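Local coordinates for bumblebee peptidoglycan recognition protein SA (Bombus, PDB 5XZ4) that binds bacterial peptidoglycan, preferring the Dap type to the Lys type, and so probably serves as a pattern receptor of the bee's innate immune system, at residues A[59-62]-A[66-69]; A[39-44]-A[51-56]; A[86-91]-A[135-140]; A[96-101]-A[147-152]. All blocks are in the same frame, centred on the assembly; numbering follows the deposited sequence.

Interaction 1: residues A[59-62]-A[66-69]; sequences SYHM and GWDD
His-61 and Trp-67 meet as an edge-to-face (T-shaped) pair where the chain leaves helix 47-64. The edge of the indole points at the imidazole: CZ3 of Trp-67 stands over the middle of one face of His-61, and the two planes are inclined by 60°. Trp-67 N donates to His-61 O at 3.0 Å, a nearly straight bond that ties the loop back onto the end of the helix. Glycine suits the turn between, since Gly-66 has positive phi. Met-62 lies against the backbone of 67-69. Its chain bends at the last torsion (chi3 70°), carrying CE to 3.6 Å from Asp-68 O, while Met-62 CG lies 3.5 Å from Trp-67 O. A water bridges Met-62 O and Trp-67 O, donating to both. The imidazole is further fixed by Gly-71 N, bonded to ND1, and Asp-69 turns its carboxylate to Arg-13. Replacing His-61 with an alanine would probably leave the indole edge without its aromatic face and Gly-71 N without its acceptor. The chemistry is thus divided: backbone polarity closes the turn, while the ring contact and the ND1 bond together set how the buried imidazole is rotated.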
loop_
_atom_site.group_PDB
_atom_site.type_symbol
_atom_site.label_atom_id
_atom_site.label_comp_id
_atom_site.label_asym_id
_atom_site.label_seq_id
_atom_site.Cartn_x
_atom_site.Cartn_y
_atom_site.Cartn_z
ATOM N N SER A 59 -8.926 2.219 -12.312
ATOM C CA SER A 59 -9.321 2.571 -13.680
ATOM C C SER A 59 -8.132 3.244 -14.410
ATOM O O SER A 59 -7.830 2.893 -15.563
ATOM C CB SER A 59 -10.511 3.511 -13.593
ATOM O OG SER A 59 -10.937 3.906 -14.898
ATOM N N TYR A 60 -7.476 4.196 -13.747
ATOM C CA TYR A 60 -6.348 4.901 -14.361
ATOM C C TYR A 60 -5.157 3.949 -14.639
ATOM O O TYR A 60 -4.582 3.927 -15.728
ATOM C CB TYR A 60 -5.978 6.109 -13.496
ATOM C CG TYR A 60 -4.880 6.956 -14.115
ATOM C CD1 TYR A 60 -5.124 7.778 -15.241
ATOM C CD2 TYR A 60 -3.584 6.926 -13.573
ATOM C CE1 TYR A 60 -4.089 8.513 -15.808
ATOM C CE2 TYR A 60 -2.567 7.689 -14.137
ATOM C CZ TYR A 60 -2.818 8.481 -15.245
ATOM O OH TYR A 60 -1.804 9.224 -15.815
ATOM N N HIS A 61 -4.857 3.118 -13.653
ATOM C CA HIS A 61 -3.748 2.174 -13.819
ATOM C C HIS A 61 -3.981 1.171 -14.943
ATOM O O HIS A 61 -3.071 0.886 -15.734
ATOM C CB HIS A 61 -3.459 1.447 -12.489
ATOM C CG HIS A 61 -2.797 2.307 -11.457
ATOM N ND1 HIS A 61 -2.353 1.822 -10.236
ATOM C CD2 HIS A 61 -2.439 3.619 -11.493
ATOM C CE1 HIS A 61 -1.809 2.810 -9.553
ATOM N NE2 HIS A 61 -1.838 3.913 -10.292
ATOM N N MET A 62 -5.193 0.606 -15.000
ATOM C CA MET A 62 -5.495 -0.397 -16.020
ATOM C C MET A 62 -5.718 0.214 -17.412
ATOM O O MET A 62 -5.171 -0.277 -18.396
ATOM C CB MET A 62 -6.677 -1.264 -15.590
ATOM C CG MET A 62 -6.304 -2.134 -14.379
ATOM S SD MET A 62 -7.615 -3.242 -13.792
ATOM C CE MET A 62 -7.670 -4.402 -15.139
ATOM N N GLY A 66 -2.058 0.866 -18.676
ATOM C CA GLY A 66 -2.066 -0.451 -19.305
ATOM C C GLY A 66 -1.649 -1.601 -18.396
ATOM O O GLY A 66 -1.251 -2.670 -18.888
ATOM N N TRP A 67 -1.747 -1.391 -17.078
ATOM C CA TRP A 67 -1.306 -2.404 -16.105
ATOM C C TRP A 67 -2.352 -3.493 -15.886
ATOM O O TRP A 67 -3.548 -3.319 -16.199
ATOM C CB TRP A 67 -0.949 -1.717 -14.796
ATOM C CG TRP A 67 0.239 -0.773 -14.877
ATOM C CD1 TRP A 67 1.154 -0.649 -15.905
ATOM C CD2 TRP A 67 0.646 0.165 -13.871
ATOM N NE1 TRP A 67 2.088 0.323 -15.597
ATOM C CE2 TRP A 67 1.804 0.828 -14.351
ATOM C CE3 TRP A 67 0.145 0.508 -12.608
ATOM C CZ2 TRP A 67 2.471 1.806 -13.596
ATOM C CZ3 TRP A 67 0.777 1.514 -11.886
ATOM C CH2 TRP A 67 1.947 2.132 -12.376
ATOM N N ASP A 68 -1.922 -4.611 -15.314
ATOM C CA ASP A 68 -2.823 -5.759 -15.125
ATOM C C ASP A 68 -3.856 -5.567 -14.008
ATOM O O ASP A 68 -4.843 -6.312 -13.931
ATOM C CB ASP A 68 -2.002 -7.019 -14.773
ATOM C CG ASP A 68 -1.060 -7.426 -15.851
ATOM O OD1 ASP A 68 -1.457 -7.387 -17.015
ATOM O OD2 ASP A 68 0.083 -7.827 -15.504
ATOM N N ASP A 69 -3.607 -4.590 -13.141
ATOM C CA ASP A 69 -4.423 -4.304 -11.951
ATOM C C ASP A 69 -3.928 -2.989 -11.381
ATOM O O ASP A 69 -2.866 -2.469 -11.836
ATOM C CB ASP A 69 -4.321 -5.424 -10.883
ATOM C CG ASP A 69 -5.433 -5.376 -9.829
ATOM O OD1 ASP A 69 -6.352 -4.519 -9.889
ATOM O OD2 ASP A 69 -5.384 -6.252 -8.914
HETATM O O HOH W 1 -4.930 -3.193 -18.552
#

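Interaction 2: residues A[39-44]-A[51-56]; sequences TVTAEC and IAQAEN
Gln-53 reaches from helix 47-64 to the loop 39-44 and lays its carboxamide alongside Thr-41. Thr-41 and the Gln-53 side chain lie side by side and point in opposite senses, with OE1 of Gln-53 3.5 Å from CB of Thr-41. At the other end of the amide, Gln-53 NE2 comes within 3.4 Å of Ala-42 O, but the angle is too poor for a hydrogen bond. A water does the polar work instead: it accepts from Gln-53 NE2 at 3.2 Å and donates to Glu-43 O at 2.8 Å. The bend at the second torsion (chi2 -71°) turns the amide along the loop, and CG of Gln-53 is left 4.3 Å from CB of Cys-44. One shell out, the hydroxyls of Thr-39 and Thr-41 are hydrogen-bonded, OG1 to OG1, at 2.7 Å. Thr-39 OG1 also takes a bond from Gly-109 N, which holds this pair against the neighbouring loop. Covalent restraint comes from the disulfide between Cys-44 and Cys-50, linking the loop to the first turn of the helix. The contact therefore spans the connection from strand 31-38 to helix 47-64, whose inner side, at Ala-54, packs on Leu-75 of strand 74-76 and on Trp-16 of helix 13-16.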
loop_
_atom_site.group_PDB
_atom_site.type_symbol
_atom_site.label_atom_id
_atom_site.label_comp_id
_atom_site.label_asym_id
_atom_site.label_seq_id
_atom_site.Cartn_x
_atom_site.Cartn_y
_atom_site.Cartn_z
ATOM N N THR A 39 -0.685 8.020 -2.541
ATOM C CA THR A 39 -1.290 7.960 -3.891
ATOM C C THR A 39 -1.232 9.261 -4.669
ATOM O O THR A 39 -1.402 9.226 -5.904
ATOM C CB THR A 39 -2.749 7.514 -3.826
ATOM O OG1 THR A 39 -3.478 8.488 -3.070
ATOM C CG2 THR A 39 -2.880 6.091 -3.185
ATOM N N VAL A 40 -1.049 10.374 -3.942
ATOM C CA VAL A 40 -1.115 11.765 -4.471
ATOM C C VAL A 40 -2.550 12.167 -4.831
ATOM O O VAL A 40 -2.787 13.285 -5.302
ATOM C CB VAL A 40 -0.134 12.032 -5.660
ATOM C CG1 VAL A 40 0.013 13.513 -6.003
ATOM C CG2 VAL A 40 1.244 11.513 -5.328
ATOM N N THR A 41 -3.523 11.304 -4.592
ATOM C CA THR A 41 -4.928 11.664 -4.781
ATOM C C THR A 41 -5.403 12.519 -3.607
ATOM O O THR A 41 -4.697 12.727 -2.618
ATOM C CB THR A 41 -5.832 10.423 -4.914
ATOM O OG1 THR A 41 -5.832 9.673 -3.682
ATOM C CG2 THR A 41 -5.380 9.523 -6.034
ATOM N N ALA A 42 -6.608 13.069 -3.733
ATOM C CA ALA A 42 -7.305 13.609 -2.573
ATOM C C ALA A 42 -7.483 12.530 -1.492
ATOM O O ALA A 42 -7.516 11.329 -1.786
ATOM C CB ALA A 42 -8.661 14.146 -3.002
ATOM N N GLU A 43 -7.582 12.980 -0.243
ATOM C CA GLU A 43 -7.963 12.088 0.868
ATOM C C GLU A 43 -9.440 11.652 0.795
ATOM O O GLU A 43 -10.261 12.258 0.082
ATOM C CB GLU A 43 -7.671 12.773 2.207
ATOM C CG GLU A 43 -6.178 13.024 2.409
ATOM C CD GLU A 43 -5.854 13.688 3.724
ATOM O OE1 GLU A 43 -5.153 14.714 3.714
ATOM O OE2 GLU A 43 -6.300 13.173 4.783
ATOM N N CYS A 44 -9.773 10.587 1.508
ATOM C CA CYS A 44 -11.141 10.078 1.579
ATOM C C CYS A 44 -11.452 9.781 3.037
ATOM O O CYS A 44 -10.565 9.349 3.774
ATOM C CB CYS A 44 -11.278 8.818 0.705
ATOM S SG CYS A 44 -10.209 7.394 1.154
ATOM N N ILE A 51 -13.900 3.744 -1.384
ATOM C CA ILE A 51 -14.205 2.825 -2.476
ATOM C C ILE A 51 -14.062 3.551 -3.822
ATOM O O ILE A 51 -13.475 3.011 -4.758
ATOM C CB ILE A 51 -15.637 2.197 -2.321
ATOM C CG1 ILE A 51 -15.616 1.161 -1.173
ATOM C CG2 ILE A 51 -16.159 1.612 -3.651
ATOM C CD1 ILE A 51 -16.995 0.671 -0.751
ATOM N N ALA A 52 -14.629 4.762 -3.905
ATOM C CA ALA A 52 -14.545 5.533 -5.152
ATOM C C ALA A 52 -13.105 5.853 -5.528
ATOM O O ALA A 52 -12.722 5.779 -6.708
ATOM C CB ALA A 52 -15.365 6.813 -5.054
ATOM N N GLN A 53 -12.290 6.222 -4.532
ATOM C CA GLN A 53 -10.892 6.497 -4.842
ATOM C C GLN A 53 -10.175 5.269 -5.354
ATOM O O GLN A 53 -9.419 5.345 -6.324
ATOM C CB GLN A 53 -10.133 7.082 -3.647
ATOM C CG GLN A 53 -10.268 8.570 -3.450
ATOM C CD GLN A 53 -9.522 9.375 -4.512
ATOM O OE1 GLN A 53 -8.872 8.831 -5.410
ATOM N NE2 GLN A 53 -9.584 10.653 -4.382
ATOM N N ALA A 54 -10.362 4.131 -4.665
ATOM C CA ALA A 54 -9.735 2.879 -5.097
ATOM C C ALA A 54 -10.107 2.511 -6.537
ATOM O O ALA A 54 -9.255 2.219 -7.364
ATOM C CB ALA A 54 -10.102 1.765 -4.117
ATOM N N GLU A 55 -11.408 2.596 -6.827
ATOM C CA GLU A 55 -11.906 2.286 -8.170
ATOM C C GLU A 55 -11.294 3.221 -9.247
ATOM O O GLU A 55 -10.931 2.749 -10.326
ATOM C CB GLU A 55 -13.454 2.342 -8.174
ATOM C CG GLU A 55 -14.137 2.461 -9.550
ATOM C CD GLU A 55 -13.805 1.361 -10.551
ATOM O OE1 GLU A 55 -13.392 0.240 -10.135
ATOM O OE2 GLU A 55 -13.945 1.644 -11.789
ATOM N N ASN A 56 -11.195 4.514 -8.944
ATOM C CA ASN A 56 -10.596 5.443 -9.906
ATOM C C ASN A 56 -9.080 5.346 -10.097
ATOM O O ASN A 56 -8.599 5.526 -11.220
ATOM C CB ASN A 56 -11.103 6.826 -9.621
ATOM C CG ASN A 56 -12.523 6.989 -10.158
ATOM O OD1 ASN A 56 -12.708 7.263 -11.350
ATOM N ND2 ASN A 56 -13.512 6.649 -9.336
HETATM O O HOH W 2 -11.719 11.555 -2.236
#

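Interaction 3: residues A[86-91]-A[135-140]; sequences RGWNRE and GILRED. With SO4 (sulfate ion), chain D.
In the peptidoglycan recognition fold, a mixed sheet flanked by helices and akin to the N-acetylmuramoyl-L-alanine amidases, Trp-88 and Ile-136 join the loop after strand 82-84 to the turn that follows helix 118-134. The contact is wholly apolar and rests on a CH-pi interaction. CD1 of Ile-136 sits 3.6 Å from the centroid of the five-membered ring of Trp-88, only 8° from the ring normal. The other branch serves the six-membered ring: with CG2 of Ile-136 anti to the nitrogen and the CG1 branch beside it (chi1 -59°), CD1 and CG2 reach the indole together, and CG2 lies 3.6 Å from CE3 of Trp-88. Leu-137 adds a third point where its CG meets CZ3 of Trp-88 at 3.9 Å, the side chains crossing at about a right angle. Phe-74 packs edge-to-face with the indole, and Leu-137 continues onto Ile-31 and Val-34 of strand 31-38. Putting an alanine at Trp-88 is likely to open a gap beside Ile-136 and Leu-137 and leave Phe-74 without its ring partner. Farther along the loop, Arg-90 stretches out to a sulfate, probably a solute of the crystallisation medium, also held by Ser-23, Ile-24 and Tyr-26. The Arg-90 guanidinium meets the sulfate edge-on with two bonds, Arg-90 NE to sulfate O4 at 2.9 Å and NH2 to O2 at 2.7 Å.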
loop_
_atom_site.group_PDB
_atom_site.type_symbol
_atom_site.label_atom_id
_atom_site.label_comp_id
_atom_site.label_asym_id
_atom_site.label_seq_id
_atom_site.Cartn_x
_atom_site.Cartn_y
_atom_site.Cartn_z
ATOM N N ARG A 86 -3.628 -5.659 -5.323
ATOM C CA ARG A 86 -3.018 -6.918 -5.748
ATOM C C ARG A 86 -2.881 -7.941 -4.589
ATOM O O ARG A 86 -2.721 -9.139 -4.869
ATOM C CB ARG A 86 -1.662 -6.670 -6.394
ATOM C CG ARG A 86 -1.773 -5.938 -7.715
ATOM C CD ARG A 86 -0.417 -5.581 -8.301
ATOM N NE ARG A 86 -0.599 -4.817 -9.555
ATOM C CZ ARG A 86 0.036 -5.045 -10.705
ATOM N NH1 ARG A 86 0.995 -5.971 -10.839
ATOM N NH2 ARG A 86 -0.296 -4.296 -11.765
ATOM N N GLY A 87 -2.934 -7.467 -3.337
ATOM C CA GLY A 87 -2.990 -8.334 -2.165
ATOM C C GLY A 87 -1.632 -8.838 -1.710
ATOM O O GLY A 87 -0.583 -8.378 -2.128
ATOM N N TRP A 88 -1.686 -9.838 -0.837
ATOM C CA TRP A 88 -0.462 -10.353 -0.218
ATOM C C TRP A 88 0.432 -11.136 -1.160
ATOM O O TRP A 88 1.616 -11.289 -0.878
ATOM C CB TRP A 88 -0.823 -11.312 0.919
ATOM C CG TRP A 88 -1.398 -10.713 2.146
ATOM C CD1 TRP A 88 -2.633 -11.019 2.713
ATOM C CD2 TRP A 88 -0.746 -9.807 3.063
ATOM N NE1 TRP A 88 -2.778 -10.323 3.901
ATOM C CE2 TRP A 88 -1.658 -9.572 4.135
ATOM C CE3 TRP A 88 0.504 -9.134 3.064
ATOM C CZ2 TRP A 88 -1.344 -8.729 5.220
ATOM C CZ3 TRP A 88 0.808 -8.286 4.142
ATOM C CH2 TRP A 88 -0.135 -8.089 5.198
ATOM N N ASN A 89 -0.096 -11.646 -2.267
ATOM C CA ASN A 89 0.563 -12.749 -2.976
ATOM C C ASN A 89 1.050 -12.470 -4.396
ATOM O O ASN A 89 1.617 -13.356 -5.044
ATOM C CB ASN A 89 -0.328 -13.990 -2.932
ATOM C CG ASN A 89 -0.352 -14.643 -1.556
ATOM O OD1 ASN A 89 0.532 -15.436 -1.210
ATOM N ND2 ASN A 89 -1.344 -14.299 -0.761
ATOM N N ARG A 90 0.801 -11.259 -4.894
ATOM C CA ARG A 90 1.060 -10.965 -6.310
ATOM C C ARG A 90 2.098 -9.874 -6.513
ATOM O O ARG A 90 2.165 -8.906 -5.738
ATOM C CB ARG A 90 -0.260 -10.625 -7.031
ATOM C CG ARG A 90 -1.107 -11.875 -7.247
ATOM C CD ARG A 90 -2.539 -11.584 -7.659
ATOM N NE ARG A 90 -3.254 -12.825 -8.002
ATOM C CZ ARG A 90 -3.929 -13.588 -7.141
ATOM N NH1 ARG A 90 -4.000 -13.276 -5.853
ATOM N NH2 ARG A 90 -4.554 -14.675 -7.578
ATOM N N GLU A 91 2.895 -10.017 -7.579
ATOM C CA GLU A 91 3.923 -9.039 -7.940
ATOM C C GLU A 91 3.294 -7.661 -8.133
ATOM O O GLU A 91 2.197 -7.517 -8.683
ATOM C CB GLU A 91 4.683 -9.487 -9.190
ATOM C CG GLU A 91 5.640 -10.655 -8.933
ATOM C CD GLU A 91 6.409 -11.099 -10.168
ATOM O OE1 GLU A 91 6.301 -10.439 -11.224
ATOM O OE2 GLU A 91 7.156 -12.112 -10.076
ATOM N N GLY A 135 2.525 -15.006 9.219
ATOM C CA GLY A 135 3.681 -15.594 8.547
ATOM C C GLY A 135 3.782 -15.245 7.071
ATOM O O GLY A 135 4.590 -15.819 6.353
ATOM N N ILE A 136 2.954 -14.299 6.621
ATOM C CA ILE A 136 2.998 -13.791 5.243
ATOM C C ILE A 136 4.216 -12.873 5.045
ATOM O O ILE A 136 4.852 -12.882 3.985
ATOM C CB ILE A 136 1.695 -13.023 4.902
ATOM C CG1 ILE A 136 0.455 -13.925 5.063
ATOM C CG2 ILE A 136 1.772 -12.422 3.494
ATOM C CD1 ILE A 136 -0.848 -13.166 5.185
ATOM N N LEU A 137 4.508 -12.059 6.060
ATOM C CA LEU A 137 5.698 -11.191 6.070
ATOM C C LEU A 137 6.749 -11.833 6.945
ATOM O O LEU A 137 6.403 -12.459 7.936
ATOM C CB LEU A 137 5.346 -9.798 6.627
ATOM C CG LEU A 137 4.290 -9.009 5.837
ATOM C CD1 LEU A 137 4.027 -7.681 6.537
ATOM C CD2 LEU A 137 4.739 -8.749 4.395
ATOM N N ARG A 138 8.011 -11.665 6.593
ATOM C CA ARG A 138 9.112 -12.201 7.441
ATOM C C ARG A 138 9.065 -11.541 8.823
ATOM O O ARG A 138 8.644 -10.381 8.967
ATOM C CB ARG A 138 10.452 -11.909 6.780
ATOM C CG ARG A 138 10.738 -12.775 5.562
ATOM C CD ARG A 138 12.115 -12.504 4.982
ATOM N NE ARG A 138 13.185 -12.838 5.910
ATOM C CZ ARG A 138 13.965 -13.919 5.846
ATOM N NH1 ARG A 138 14.907 -14.085 6.763
ATOM N NH2 ARG A 138 13.829 -14.827 4.880
ATOM N N GLU A 139 9.507 -12.283 9.841
ATOM C CA GLU A 139 9.585 -11.759 11.217
ATOM C C GLU A 139 10.476 -10.505 11.301
ATOM O O GLU A 139 10.215 -9.598 12.098
ATOM C CB GLU A 139 10.102 -12.843 12.183
ATOM C CG GLU A 139 9.259 -14.111 12.237
ATOM C CD GLU A 139 8.074 -14.005 13.181
ATOM O OE1 GLU A 139 8.273 -13.660 14.368
ATOM O OE2 GLU A 139 6.948 -14.297 12.737
ATOM N N ASP A 140 11.507 -10.471 10.455
ATOM C CA ASP A 140 12.440 -9.360 10.364
ATOM C C ASP A 140 12.093 -8.402 9.214
ATOM O O ASP A 140 12.987 -7.797 8.615
ATOM C CB ASP A 140 13.893 -9.884 10.241
ATOM C CG ASP A 140 14.118 -10.776 9.013
ATOM O OD1 ASP A 140 13.179 -11.006 8.225
ATOM O OD2 ASP A 140 15.265 -11.256 8.844
HETATM S S SO4 D . -3.971 -15.020 -11.195
HETATM O O1 SO4 D . -5.252 -14.687 -11.869
HETATM O O2 SO4 D . -4.231 -15.885 -10.026
HETATM O O3 SO4 D . -3.132 -15.823 -12.109
HETATM O O4 SO4 D . -3.257 -13.782 -10.764
#

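Interaction 4: residues A[96-101]-A[147-152]; sequences IGYNKK and KQVTAT. With SO4 (sulfate ion), chain C.
Tyr-98 and Val-149 are brought together by first torsions of similar size. In Tyr-98, chi1 of -73° places CG beside the backbone nitrogen and sends the ring across to the other loop; in Val-149, chi1 of -66° puts CG2 between the nitrogen and the carbonyl carbon, facing the ring. CG2 then lies over one face of the phenol as a CH-pi donor, 4.2 Å from the Tyr-98 centroid. CB of Val-149 approaches CE1 of Tyr-98 at 3.5 Å, and CG1 of Val-149 meets the phenol oxygen OH of Tyr-98 at 3.4 Å. The CE methylene of Lys-101 also lies over a face of the ring. Next to this pair, CG2 of Thr-150 rests 3.4 Å from Ile-96 O, while its hydroxyl turns to Ala-146 O. A water near the ring plane donates to Ile-96 O and to Val-149 O, both at 2.7 Å, joining the backbones. The loop 96-101 also holds a second sulfate: Gly-97 N binds its O4 at 2.9 Å, and Asn-99 uses both N and ND2. Nearby Ser-154 probably stands where zinc amidases of the family carry a metal-binding cysteine, consistent with a recognition rather than a hydrolytic role. Altogether the contact links the loop before strand 102-107 with the one between strand 141-145 and helix 157-163, and Tyr-98 also packs edge-to-face with Tyr-33 of strand 31-38.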
loop_
_atom_site.group_PDB
_atom_site.type_symbol
_atom_site.label_atom_id
_atom_site.label_comp_id
_atom_site.label_asym_id
_atom_site.label_seq_id
_atom_site.Cartn_x
_atom_site.Cartn_y
_atom_site.Cartn_z
ATOM N N ILE A 96 9.611 0.106 -8.639
ATOM C CA ILE A 96 10.562 -0.498 -9.587
ATOM C C ILE A 96 11.783 -1.016 -8.805
ATOM O O ILE A 96 12.293 -0.336 -7.911
ATOM C CB ILE A 96 10.959 0.473 -10.746
ATOM C CG1 ILE A 96 9.730 0.717 -11.644
ATOM C CG2 ILE A 96 12.144 -0.068 -11.561
ATOM C CD1 ILE A 96 9.900 1.739 -12.765
ATOM N N GLY A 97 12.168 -2.256 -9.095
ATOM C CA GLY A 97 13.266 -2.913 -8.393
ATOM C C GLY A 97 12.859 -3.728 -7.178
ATOM O O GLY A 97 13.661 -4.509 -6.683
ATOM N N TYR A 98 11.626 -3.532 -6.690
ATOM C CA TYR A 98 11.114 -4.181 -5.472
ATOM C C TYR A 98 9.771 -4.865 -5.670
ATOM O O TYR A 98 9.245 -5.451 -4.715
ATOM C CB TYR A 98 11.005 -3.179 -4.313
ATOM C CG TYR A 98 12.377 -2.828 -3.777
ATOM C CD1 TYR A 98 13.225 -1.942 -4.479
ATOM C CD2 TYR A 98 12.857 -3.419 -2.593
ATOM C CE1 TYR A 98 14.520 -1.660 -4.016
ATOM C CE2 TYR A 98 14.155 -3.135 -2.121
ATOM C CZ TYR A 98 14.965 -2.252 -2.830
ATOM O OH TYR A 98 16.252 -1.956 -2.376
ATOM N N ASN A 99 9.223 -4.842 -6.884
ATOM C CA ASN A 99 7.887 -5.426 -7.144
ATOM C C ASN A 99 7.784 -6.934 -6.917
ATOM O O ASN A 99 6.689 -7.450 -6.679
ATOM C CB ASN A 99 7.394 -5.055 -8.551
ATOM C CG ASN A 99 6.948 -3.609 -8.645
ATOM O OD1 ASN A 99 6.246 -3.096 -7.767
ATOM N ND2 ASN A 99 7.330 -2.945 -9.739
ATOM N N LYS A 100 8.930 -7.630 -6.938
ATOM C CA LYS A 100 8.965 -9.080 -6.706
ATOM C C LYS A 100 9.367 -9.473 -5.276
ATOM O O LYS A 100 9.441 -10.680 -4.947
ATOM C CB LYS A 100 9.871 -9.772 -7.745
ATOM C CG LYS A 100 9.488 -9.508 -9.190
ATOM C CD LYS A 100 10.205 -10.468 -10.125
ATOM C CE LYS A 100 10.716 -9.791 -11.384
ATOM N NZ LYS A 100 9.671 -9.174 -12.230
ATOM N N LYS A 101 9.626 -8.489 -4.423
ATOM C CA LYS A 101 10.131 -8.777 -3.084
ATOM C C LYS A 101 9.531 -7.909 -1.993
ATOM O O LYS A 101 10.102 -7.744 -0.914
ATOM C CB LYS A 101 11.675 -8.816 -3.056
ATOM C CG LYS A 101 12.373 -7.558 -3.551
ATOM C CD LYS A 101 13.884 -7.669 -3.387
ATOM C CE LYS A 101 14.566 -6.448 -3.964
ATOM N NZ LYS A 101 16.040 -6.635 -4.018
ATOM N N LYS A 147 10.689 6.578 -1.555
ATOM C CA LYS A 147 11.762 7.522 -1.892
ATOM C C LYS A 147 13.162 7.027 -1.495
ATOM O O LYS A 147 14.136 7.542 -2.002
ATOM C CB LYS A 147 11.509 8.907 -1.263
ATOM C CG LYS A 147 11.454 8.953 0.266
ATOM C CD LYS A 147 11.052 10.328 0.799
ATOM C CE LYS A 147 12.075 11.395 0.458
ATOM N NZ LYS A 147 11.629 12.782 0.756
ATOM N N GLN A 148 13.249 6.049 -0.589
ATOM C CA GLN A 148 14.545 5.504 -0.148
ATOM C C GLN A 148 15.182 4.608 -1.201
ATOM O O GLN A 148 16.405 4.415 -1.175
ATOM C CB GLN A 148 14.360 4.706 1.143
ATOM C CG GLN A 148 13.971 5.563 2.318
ATOM C CD GLN A 148 13.782 4.750 3.584
ATOM O OE1 GLN A 148 12.683 4.651 4.116
ATOM N NE2 GLN A 148 14.884 4.183 4.091
ATOM N N VAL A 149 14.366 4.065 -2.123
ATOM C CA VAL A 149 14.838 3.099 -3.134
ATOM C C VAL A 149 14.529 3.427 -4.600
ATOM O O VAL A 149 14.977 2.702 -5.488
ATOM C CB VAL A 149 14.383 1.653 -2.832
ATOM C CG1 VAL A 149 15.048 1.159 -1.554
ATOM C CG2 VAL A 149 12.859 1.530 -2.785
ATOM N N THR A 150 13.719 4.459 -4.830
ATOM C CA THR A 150 13.396 4.906 -6.184
ATOM C C THR A 150 13.362 6.426 -6.210
ATOM O O THR A 150 13.177 7.080 -5.176
ATOM C CB THR A 150 12.001 4.398 -6.642
ATOM O OG1 THR A 150 11.002 4.788 -5.685
ATOM C CG2 THR A 150 11.976 2.890 -6.851
ATOM N N ALA A 151 13.510 6.987 -7.416
ATOM C CA ALA A 151 13.437 8.440 -7.590
ATOM C C ALA A 151 11.984 8.877 -7.612
ATOM O O ALA A 151 11.302 8.766 -8.646
ATOM C CB ALA A 151 14.165 8.881 -8.858
ATOM N N THR A 152 11.505 9.320 -6.446
ATOM C CA THR A 152 10.111 9.699 -6.233
ATOM C C THR A 152 10.025 10.548 -4.968
ATOM O O THR A 152 10.908 10.448 -4.087
ATOM C CB THR A 152 9.203 8.458 -6.077
ATOM O OG1 THR A 152 7.841 8.894 -6.015
ATOM C CG2 THR A 152 9.555 7.597 -4.818
HETATM S S SO4 C . 10.548 -4.869 -10.931
HETATM O O1 SO4 C . 9.138 -4.791 -11.393
HETATM O O2 SO4 C . 10.661 -4.842 -9.461
HETATM O O3 SO4 C . 11.204 -6.098 -11.441
HETATM O O4 SO4 C . 11.270 -3.697 -11.491
HETATM O O HOH W 3 14.699 0.639 -7.270
#

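How the interactions relate
Interactions 1 and 2 both use helix 47-64, one near its C-terminal end and one nearer its start, their centres 14 Å apart. Interaction 1 touches interaction 3 through Arg-86: its NH2 lies 3.2 Å from Asp-69 O, a probable hydrogen bond, while its NH1 holds Glu-91 O. Interactions 3 and 4 draw on the same long loop and alternate along the chain; OE2 of Glu-91 packs 3.5 Å from CD of Lys-100. In each, the loop residues 86-91 or 96-101 hold a sulfate of their own. Interaction 2 does not touch interactions 3 and 4; its centre is about 23 Å from that of interaction 3, on the opposite side of the chain's centre. All four lie within the amidase-like region.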